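Local coordinates for protein FTT_1639c (Francisella tularensis subsp. tularensis, PDB 7KZW) that is of unknown function, the modelled part being an almost all-beta domain that makes up most of a protein predicted to carry a transmembrane helix, at residues F48-Y53 with F81-S86; C60-A65 with G73-T78. The protein carries 3 engineered substitutions. All blocks are in the same frame, centred on the assembly; numbering follows the deposited sequence.

Contact 1 (F48-Y53 with F81-S86)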
ATOM      1  N   PHE A  48      -3.402  11.018  -4.411  1.00 11.39           N
ATOM      2  CA  PHE A  48      -3.767   9.735  -4.998  1.00 11.91           C
ATOM      3  C   PHE A  48      -5.199   9.404  -4.594  1.00 12.97           C
ATOM      4  O   PHE A  48      -5.533   9.460  -3.390  1.00 14.23           O
ATOM      5  CB  PHE A  48      -2.840   8.618  -4.508  1.00 11.43           C
ATOM      6  CG  PHE A  48      -1.463   8.689  -5.134  1.00 11.00           C
ATOM      7  CD1 PHE A  48      -0.562   9.672  -4.810  1.00 12.33           C
ATOM      8  CD2 PHE A  48      -1.065   7.676  -6.023  1.00 12.17           C
ATOM      9  CE1 PHE A  48       0.708   9.691  -5.372  1.00 13.31           C
ATOM     10  CE2 PHE A  48       0.237   7.700  -6.612  1.00 13.23           C
ATOM     11  CZ  PHE A  48       1.107   8.730  -6.279  1.00 13.77           C
ATOM     12  N   LEU A  49      -6.082   9.210  -5.568  1.00 10.65           N
ATOM     13  CA  LEU A  49      -7.483   8.904  -5.331  1.00 10.40           C
ATOM     14  C   LEU A  49      -7.561   7.401  -5.525  1.00 12.32           C
ATOM     15  O   LEU A  49      -7.291   6.879  -6.617  1.00 14.82           O
ATOM     16  CB  LEU A  49      -8.353   9.685  -6.297  1.00 10.48           C
ATOM     17  CG  LEU A  49      -8.100  11.186  -6.187  1.00 10.98           C
ATOM     18  CD1 LEU A  49      -8.954  11.861  -7.290  1.00 14.85           C
ATOM     19  CD2 LEU A  49      -8.509  11.771  -4.798  1.00 12.05           C
ATOM     20  N   VAL A  50      -7.827   6.670  -4.440  1.00 11.20           N
ATOM     21  CA  VAL A  50      -7.585   5.239  -4.390  1.00 10.78           C
ATOM     22  C   VAL A  50      -8.886   4.505  -4.166  1.00 10.87           C
ATOM     23  O   VAL A  50      -9.676   4.862  -3.306  1.00 12.16           O
ATOM     24  CB  VAL A  50      -6.576   4.877  -3.288  1.00 10.68           C
ATOM     25  CG1 VAL A  50      -6.255   3.349  -3.409  1.00 12.45           C
ATOM     26  CG2 VAL A  50      -5.328   5.732  -3.388  1.00 11.38           C
ATOM     27  N   ASN A  51      -9.105   3.456  -4.956  1.00 11.67           N
ATOM     28  CA  ASN A  51     -10.179   2.524  -4.699  1.00 11.18           C
ATOM     29  C   ASN A  51      -9.549   1.173  -4.379  1.00 12.14           C
ATOM     30  O   ASN A  51      -8.713   0.679  -5.148  1.00 12.63           O
ATOM     31  CB  ASN A  51     -10.985   2.305  -5.980  1.00 18.56           C
ATOM     32  CG  ASN A  51     -12.008   3.348  -6.204  1.00 26.81           C
ATOM     33  OD1 ASN A  51     -11.809   4.279  -7.021  1.00 26.64           O
ATOM     34  ND2 ASN A  51     -13.142   3.182  -5.513  1.00 32.46           N
ATOM     35  N   ILE A  52      -9.906   0.574  -3.256  1.00 11.11           N
ATOM     36  CA  ILE A  52      -9.460  -0.780  -2.994  0.52 11.93           C
ATOM     37  C   ILE A  52     -10.666  -1.700  -2.829  1.00 11.10           C
ATOM     38  O   ILE A  52     -11.782  -1.265  -2.526  1.00 14.19           O
ATOM     39  CB  ILE A  52      -8.566  -0.883  -1.777  0.52 12.09           C
ATOM     40  CG1 ILE A  52      -9.408  -0.745  -0.514  0.52 11.47           C
ATOM     41  CG2 ILE A  52      -7.486   0.172  -1.858  0.52 14.76           C
ATOM     42  CD1 ILE A  52      -8.676  -1.254   0.707  0.52 14.34           C
ATOM     43  N   TYR A  53     -10.422  -2.975  -3.161  1.00 11.99           N
ATOM     44  CA  TYR A  53     -11.462  -3.996  -3.140  1.00 12.30           C
ATOM     45  C   TYR A  53     -10.859  -5.131  -2.357  1.00 13.24           C
ATOM     46  O   TYR A  53      -9.702  -5.498  -2.596  1.00 12.05           O
ATOM     47  CB  TYR A  53     -11.794  -4.435  -4.593  1.00 14.20           C
ATOM     48  CG  TYR A  53     -12.163  -3.283  -5.477  1.00 13.51           C
ATOM     49  CD1 TYR A  53     -11.141  -2.536  -6.126  1.00 14.38           C
ATOM     50  CD2 TYR A  53     -13.468  -2.870  -5.589  1.00 13.27           C
ATOM     51  CE1 TYR A  53     -11.446  -1.423  -6.906  1.00 16.21           C
ATOM     52  CE2 TYR A  53     -13.776  -1.731  -6.349  1.00 16.84           C
ATOM     53  CZ  TYR A  53     -12.743  -1.040  -6.997  1.00 16.67           C
ATOM     54  OH  TYR A  53     -13.110   0.063  -7.770  1.00 22.42           O
ATOM     55  N   PHE A  81     -10.535   6.153  -0.879  1.00 10.47           N
ATOM     56  CA  PHE A  81      -9.905   7.117   0.025  1.00 11.34           C
ATOM     57  C   PHE A  81      -8.900   7.977  -0.738  1.00  9.93           C
ATOM     58  O   PHE A  81      -8.490   7.639  -1.858  1.00 10.16           O
ATOM     59  CB  PHE A  81      -9.213   6.432   1.237  1.00 10.77           C
ATOM     60  CG  PHE A  81      -8.196   5.351   0.857  1.00  9.72           C
ATOM     61  CD1 PHE A  81      -8.619   4.048   0.577  1.00 10.21           C
ATOM     62  CD2 PHE A  81      -6.838   5.634   0.761  1.00  9.63           C
ATOM     63  CE1 PHE A  81      -7.706   3.075   0.242  1.00 12.80           C
ATOM     64  CE2 PHE A  81      -5.932   4.652   0.409  1.00 10.89           C
ATOM     65  CZ  PHE A  81      -6.343   3.391   0.158  1.00 12.16           C
ATOM     66  N   THR A  82      -8.448   9.028  -0.076  1.00 10.02           N
ATOM     67  CA  THR A  82      -7.376   9.895  -0.595  1.00 10.01           C
ATOM     68  C   THR A  82      -6.093   9.621   0.158  1.00 10.20           C
ATOM     69  O   THR A  82      -6.110   9.539   1.386  1.00 10.43           O
ATOM     70  CB  THR A  82      -7.752  11.333  -0.376  1.00 10.42           C
ATOM     71  OG1 THR A  82      -9.060  11.566  -0.875  1.00 11.13           O
ATOM     72  CG2 THR A  82      -6.711  12.284  -1.108  1.00 10.84           C
ATOM     73  N   ALA A  83      -5.003   9.449  -0.556  1.00 11.26           N
ATOM     74  CA  ALA A  83      -3.698   9.119   0.038  1.00 10.36           C
ATOM     75  C   ALA A  83      -2.591   9.950  -0.578  1.00 10.98           C
ATOM     76  O   ALA A  83      -2.719  10.456  -1.704  1.00 11.50           O
ATOM     77  CB  ALA A  83      -3.364   7.649  -0.238  1.00 11.24           C
ATOM     78  N   TYR A  84      -1.532  10.154   0.187  1.00 10.86           N
ATOM     79  CA  TYR A  84      -0.384  10.934  -0.226  1.00 10.84           C
ATOM     80  C   TYR A  84       0.864  10.115  -0.019  1.00 10.97           C
ATOM     81  O   TYR A  84       0.930   9.277   0.866  1.00 10.89           O
ATOM     82  CB  TYR A  84      -0.291  12.200   0.632  1.00 11.25           C
ATOM     83  CG  TYR A  84      -1.482  13.106   0.409  1.00 11.17           C
ATOM     84  CD1 TYR A  84      -2.640  12.962   1.148  1.00 11.99           C
ATOM     85  CD2 TYR A  84      -1.436  14.070  -0.582  1.00 12.64           C
ATOM     86  CE1 TYR A  84      -3.751  13.789   0.915  1.00 12.30           C
ATOM     87  CE2 TYR A  84      -2.553  14.867  -0.854  1.00 13.04           C
ATOM     88  CZ  TYR A  84      -3.663  14.732  -0.060  1.00 11.75           C
ATOM     89  OH  TYR A  84      -4.782  15.541  -0.283  1.00 14.87           O
ATOM     90  N   LEU A  85       1.887  10.387  -0.825  1.00 10.83           N
ATOM     91  CA  LEU A  85       3.149   9.680  -0.677  1.00 11.63           C
ATOM     92  C   LEU A  85       3.922  10.201   0.530  1.00 11.71           C
ATOM     93  O   LEU A  85       4.038  11.418   0.734  1.00 12.20           O
ATOM     94  CB  LEU A  85       3.999   9.922  -1.918  1.00 11.56           C
ATOM     95  CG  LEU A  85       3.516   9.220  -3.185  1.00 11.17           C
ATOM     96  CD1 LEU A  85       4.343   9.711  -4.359  1.00 14.47           C
ATOM     97  CD2 LEU A  85       3.672   7.676  -3.028  1.00 12.18           C
ATOM     98  N   SER A  86       4.520   9.279   1.283  1.00 11.65           N
ATOM     99  CA  SER A  86       5.412   9.690   2.372  1.00 13.31           C
ATOM    100  C   SER A  86       6.687  10.293   1.803  1.00 14.67           C
ATOM    101  O   SER A  86       6.954  10.270   0.590  1.00 15.25           O
ATOM    102  CB  SER A  86       5.808   8.493   3.233  1.00 14.21           C
ATOM    103  OG  SER A  86       6.752   7.690   2.520  1.00 14.41           O
TER
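Phe-81 lays its ring along the side chain of Val-50, both pointing the same way, so that the valine sits over one ring face: Val-50 CB lies 3.9 Å from the centroid of the Phe-81 ring, 18° off the normal, a CH-pi contact displaced toward the rim. The phenylalanine reaches this position by taking the crowded rotamer, CG between backbone N and carbonyl carbon (chi1 54°), which tips the ring toward strand 48-58. Val-50 CG1 then touches Phe-81 CZ at 3.6 Å. The Ile-52 side chain crosses that of Phe-81 at about a right angle and sets CG2 at the ring edge, 3.6 Å from Phe-81 CE1. These neighbours belong to an antiparallel pair in which strand 79-83, an outermost strand of a mixed sheet, runs beside strand 48-58. Hydrogen-bonded pairs Phe-48/Ala-83 and Val-50/Phe-81 bracket the non-hydrogen-bonded pair Leu-49/Thr-82; Val-50 N meets Phe-81 O at 2.8 Å, almost along the C=O axis. On the face with Val-50 and Phe-81, Ala-83, with a methyl group alone, sets its CB 4.4 Å from Phe-48 CB, and its carbonyl O lies at the edge of the Phe-48 ring, which is buried with Leu-91 and Ala-111 beside it. Past the strand, Leu-85 crosses this ring obliquely, its branching CG 3.6 Å from Phe-48 CE1. The other face is more open to solvent: Leu-49 and Thr-82 stand side by side there, Leu-49 CD2 no nearer than 4.0 Å to Thr-82 OG1, and a beta-branched threonine, itself partly exposed, suits an extended strand.

Contact 2 (C60-A65 with G73-T78)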
ATOM      1  N   CYS A  60      -5.679  -8.465   8.430  1.00 10.90           N
ATOM      2  CA  CYS A  60      -4.836  -7.572   7.623  1.00 10.60           C
ATOM      3  C   CYS A  60      -5.469  -6.195   7.481  1.00 10.56           C
ATOM      4  O   CYS A  60      -6.680  -5.997   7.610  1.00 11.36           O
ATOM      5  CB  CYS A  60      -4.681  -8.141   6.204  1.00 11.88           C
ATOM      6  SG  CYS A  60      -3.980  -9.828   6.224  1.00 11.51           S
ATOM      7  N   LYS A  61      -4.613  -5.215   7.200  1.00 10.35           N
ATOM      8  CA  LYS A  61      -5.083  -3.836   7.034  1.00 10.43           C
ATOM      9  C   LYS A  61      -4.091  -3.069   6.160  1.00 10.89           C
ATOM     10  O   LYS A  61      -2.890  -3.356   6.151  1.00 10.96           O
ATOM     11  CB  LYS A  61      -5.220  -3.123   8.378  1.00 12.80           C
ATOM     12  CG  LYS A  61      -3.911  -3.002   9.141  1.00 15.27           C
ATOM     13  CD  LYS A  61      -4.169  -2.354  10.545  1.00 22.42           C
ATOM     14  CE  LYS A  61      -2.882  -2.210  11.354  1.00 29.94           C
ATOM     15  NZ  LYS A  61      -3.215  -1.604  12.694  1.00 37.37           N
ATOM     16  N   PHE A  62      -4.603  -2.077   5.432  1.00  9.91           N
ATOM     17  CA  PHE A  62      -3.742  -1.142   4.720  1.00 10.27           C
ATOM     18  C   PHE A  62      -3.618   0.129   5.540  1.00 11.27           C
ATOM     19  O   PHE A  62      -4.608   0.630   6.081  1.00 13.42           O
ATOM     20  CB  PHE A  62      -4.409  -0.701   3.405  1.00 11.31           C
ATOM     21  CG  PHE A  62      -4.419  -1.766   2.301  1.00 10.90           C
ATOM     22  CD1 PHE A  62      -3.355  -1.883   1.402  1.00 12.85           C
ATOM     23  CD2 PHE A  62      -5.496  -2.637   2.206  1.00 12.83           C
ATOM     24  CE1 PHE A  62      -3.418  -2.837   0.367  1.00 14.52           C
ATOM     25  CE2 PHE A  62      -5.553  -3.607   1.163  1.00 13.13           C
ATOM     26  CZ  PHE A  62      -4.513  -3.723   0.303  1.00 14.33           C
ATOM     27  N   ILE A  63      -2.410   0.646   5.613  1.00 10.05           N
ATOM     28  CA  ILE A  63      -2.066   1.925   6.245  0.50 10.21           C
ATOM     29  C   ILE A  63      -1.670   2.890   5.147  1.00 10.11           C
ATOM     30  O   ILE A  63      -0.950   2.506   4.210  1.00 11.03           O
ATOM     31  CB  ILE A  63      -0.868   1.753   7.211  0.50 12.06           C
ATOM     32  CG1 ILE A  63      -1.082   0.538   8.112  0.50 15.22           C
ATOM     33  CG2 ILE A  63      -0.632   3.045   8.017  0.50 15.78           C
ATOM     34  CD1 ILE A  63      -2.224   0.755   8.993  0.50 18.29           C
ATOM     35  N   TYR A  64      -2.137   4.141   5.233  1.00 10.13           N
ATOM     36  CA  TYR A  64      -1.769   5.156   4.240  1.00 10.09           C
ATOM     37  C   TYR A  64      -1.626   6.494   4.934  1.00 11.05           C
ATOM     38  O   TYR A  64      -2.011   6.638   6.085  1.00 10.46           O
ATOM     39  CB  TYR A  64      -2.839   5.243   3.131  1.00  9.88           C
ATOM     40  CG  TYR A  64      -4.249   5.524   3.580  1.00 10.49           C
ATOM     41  CD1 TYR A  64      -4.768   6.796   3.522  1.00  9.94           C
ATOM     42  CD2 TYR A  64      -5.064   4.499   4.031  1.00 11.67           C
ATOM     43  CE1 TYR A  64      -6.069   7.057   3.920  1.00 10.02           C
ATOM     44  CE2 TYR A  64      -6.372   4.737   4.396  1.00 12.14           C
ATOM     45  CZ  TYR A  64      -6.905   6.032   4.332  1.00 12.23           C
ATOM     46  OH  TYR A  64      -8.203   6.316   4.727  1.00 13.95           O
ATOM     47  N   ALA A  65      -1.053   7.474   4.219  1.00 10.36           N
ATOM     48  CA  ALA A  65      -0.999   8.849   4.703  1.00 10.58           C
ATOM     49  C   ALA A  65      -2.267   9.554   4.233  1.00 10.45           C
ATOM     50  O   ALA A  65      -2.473   9.763   3.022  1.00 11.56           O
ATOM     51  CB  ALA A  65       0.250   9.552   4.171  1.00 11.27           C
ATOM     52  N   GLY A  73      -4.152   6.896   7.966  1.00 11.22           N
ATOM     53  CA  GLY A  73      -5.436   6.269   7.823  1.00 12.76           C
ATOM     54  C   GLY A  73      -5.282   4.756   7.706  1.00 11.95           C
ATOM     55  O   GLY A  73      -4.190   4.267   7.403  1.00 11.35           O
ATOM     56  N   GLU A  74      -6.355   4.015   7.969  1.00 12.97           N
ATOM     57  CA  GLU A  74      -6.330   2.564   7.831  1.00 11.95           C
ATOM     58  C   GLU A  74      -7.595   2.085   7.162  1.00 12.91           C
ATOM     59  O   GLU A  74      -8.665   2.696   7.304  1.00 15.39           O
ATOM     60  CB  GLU A  74      -6.176   1.876   9.199  1.00 17.44           C
ATOM     61  CG  GLU A  74      -5.035   2.421  10.066  1.00 23.84           C
ATOM     62  CD  GLU A  74      -4.745   1.534  11.303  1.00 32.45           C
ATOM     63  OE1 GLU A  74      -5.618   0.709  11.651  1.00 28.96           O
ATOM     64  OE2 GLU A  74      -3.651   1.697  11.918  1.00 36.78           O
ATOM     65  N   ILE A  75      -7.473   1.017   6.392  1.00 13.23           N
ATOM     66  CA  ILE A  75      -8.680   0.462   5.756  1.00 13.23           C
ATOM     67  C   ILE A  75      -8.523  -1.045   5.669  1.00 11.06           C
ATOM     68  O   ILE A  75      -7.417  -1.564   5.440  1.00 12.52           O
ATOM     69  CB  ILE A  75      -8.940   1.116   4.391  1.00 16.29           C
ATOM     70  CG1 ILE A  75     -10.257   0.590   3.763  1.00 15.74           C
ATOM     71  CG2 ILE A  75      -7.754   0.979   3.450  1.00 15.10           C
ATOM     72  CD1 ILE A  75     -10.681   1.517   2.573  1.00 18.46           C
ATOM     73  N   THR A  76      -9.628  -1.752   5.882  1.00 12.07           N
ATOM     74  CA  THR A  76      -9.622  -3.209   5.945  1.00 11.52           C
ATOM     75  C   THR A  76     -10.621  -3.843   4.994  1.00 13.50           C
ATOM     76  O   THR A  76     -10.748  -5.070   4.981  1.00 13.92           O
ATOM     77  CB  THR A  76      -9.926  -3.707   7.347  1.00 13.43           C
ATOM     78  OG1 THR A  76     -11.255  -3.295   7.706  1.00 16.94           O
ATOM     79  CG2 THR A  76      -8.914  -3.149   8.320  1.00 15.45           C
ATOM     80  N   GLN A  77     -11.357  -3.040   4.232  1.00 13.03           N
ATOM     81  CA  GLN A  77     -12.476  -3.566   3.437  1.00 13.53           C
ATOM     82  C   GLN A  77     -12.573  -2.682   2.212  1.00 13.27           C
ATOM     83  O   GLN A  77     -11.931  -1.640   2.123  1.00 14.71           O
ATOM     84  CB  GLN A  77     -13.778  -3.489   4.243  1.00 13.38           C
ATOM     85  CG  GLN A  77     -14.086  -2.043   4.645  1.00 22.69           C
ATOM     86  CD  GLN A  77     -15.358  -1.905   5.521  1.00 31.56           C
ATOM     87  OE1 GLN A  77     -15.638  -2.741   6.382  1.00 40.99           O
ATOM     88  NE2 GLN A  77     -16.116  -0.834   5.299  1.00 31.94           N
ATOM     89  N   THR A  78     -13.351  -3.119   1.217  1.00 11.97           N
ATOM     90  CA  THR A  78     -13.513  -2.347  -0.001  1.00 12.60           C
ATOM     91  C   THR A  78     -13.938  -0.935   0.326  1.00 13.88           C
ATOM     92  O   THR A  78     -14.831  -0.709   1.149  1.00 14.88           O
ATOM     93  CB  THR A  78     -14.630  -3.035  -0.817  1.00 12.72           C
ATOM     94  OG1 THR A  78     -14.196  -4.382  -1.125  1.00 13.64           O
ATOM     95  CG2 THR A  78     -14.981  -2.295  -2.094  1.00 13.99           C
TER
HETATM   96  O   HOH W   1      -1.761   0.795  13.146  1.00 48.26           O
HETATM   97  O   HOH W   2     -10.287   4.755   5.186  1.00 36.45           O
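Four backbone hydrogen bonds join the two strands of this antiparallel beta hairpin, through the pairs Phe-62/Ile-75 and Tyr-64/Gly-73. Phe-62 N to Ile-75 O is the straightest (2.9 Å, 171° at the hydrogen), whereas both bonds of the Tyr-64/Gly-73 pair have the donor above the carbonyl plane. Between the pairs, Glu-74 CA makes a CA-H...O contact of 3.1 Å with Phe-62 O.

Aromatic and apolar contacts occupy one face. Tyr-64, in the crowded rotamer (chi1 56°), folds its ring across the strand pair, and Gly-73 CA lies 3.9 Å from the ring centroid in a CH-pi contact; with no side chain, Gly-73 lets the ring lie directly over its CA. Ile-75 CG2 packs 3.7 Å from Phe-62 CB.

Charged groups lie on the other face. The extended chains of Lys-61 and Glu-74 run side by side, giving a long salt bridge, Lys-61 NZ to Glu-74 OE2 3.4 Å, with weak hydrogen bonds to both carboxylate oxygens. A water accepts from NZ and donates to OE2, while Ile-63 CD1 lies against the glutamate stem. The ammonium probably helps keep the carboxylate ionised, but such a long, water-bridged pairing suggests a loose, solvent-shared electrostatic tie.

Overall arrangement
Contact 1 is the buried one and contact 2 is partly exposed, yet both pair an outermost strand, 79-83 or 72-75, with its neighbour, at opposite ends of the strand order. The chain passes from 48-58 into 60-65 and from 72-75 into 79-83, and the two ends of the order meet, the main-chain N of Tyr-84 probably bonding to Ala-65 O. Their inward faces merge: Phe-81 stacks on Tyr-64, while Ile-52 and Phe-81 both pack against Ile-75. The chemistry follows the setting. Across 48-53 and 81-86 the side-chain contacts are mainly apolar, whereas 60-65 with 73-78 adds a hydrated ion pair on its outer face.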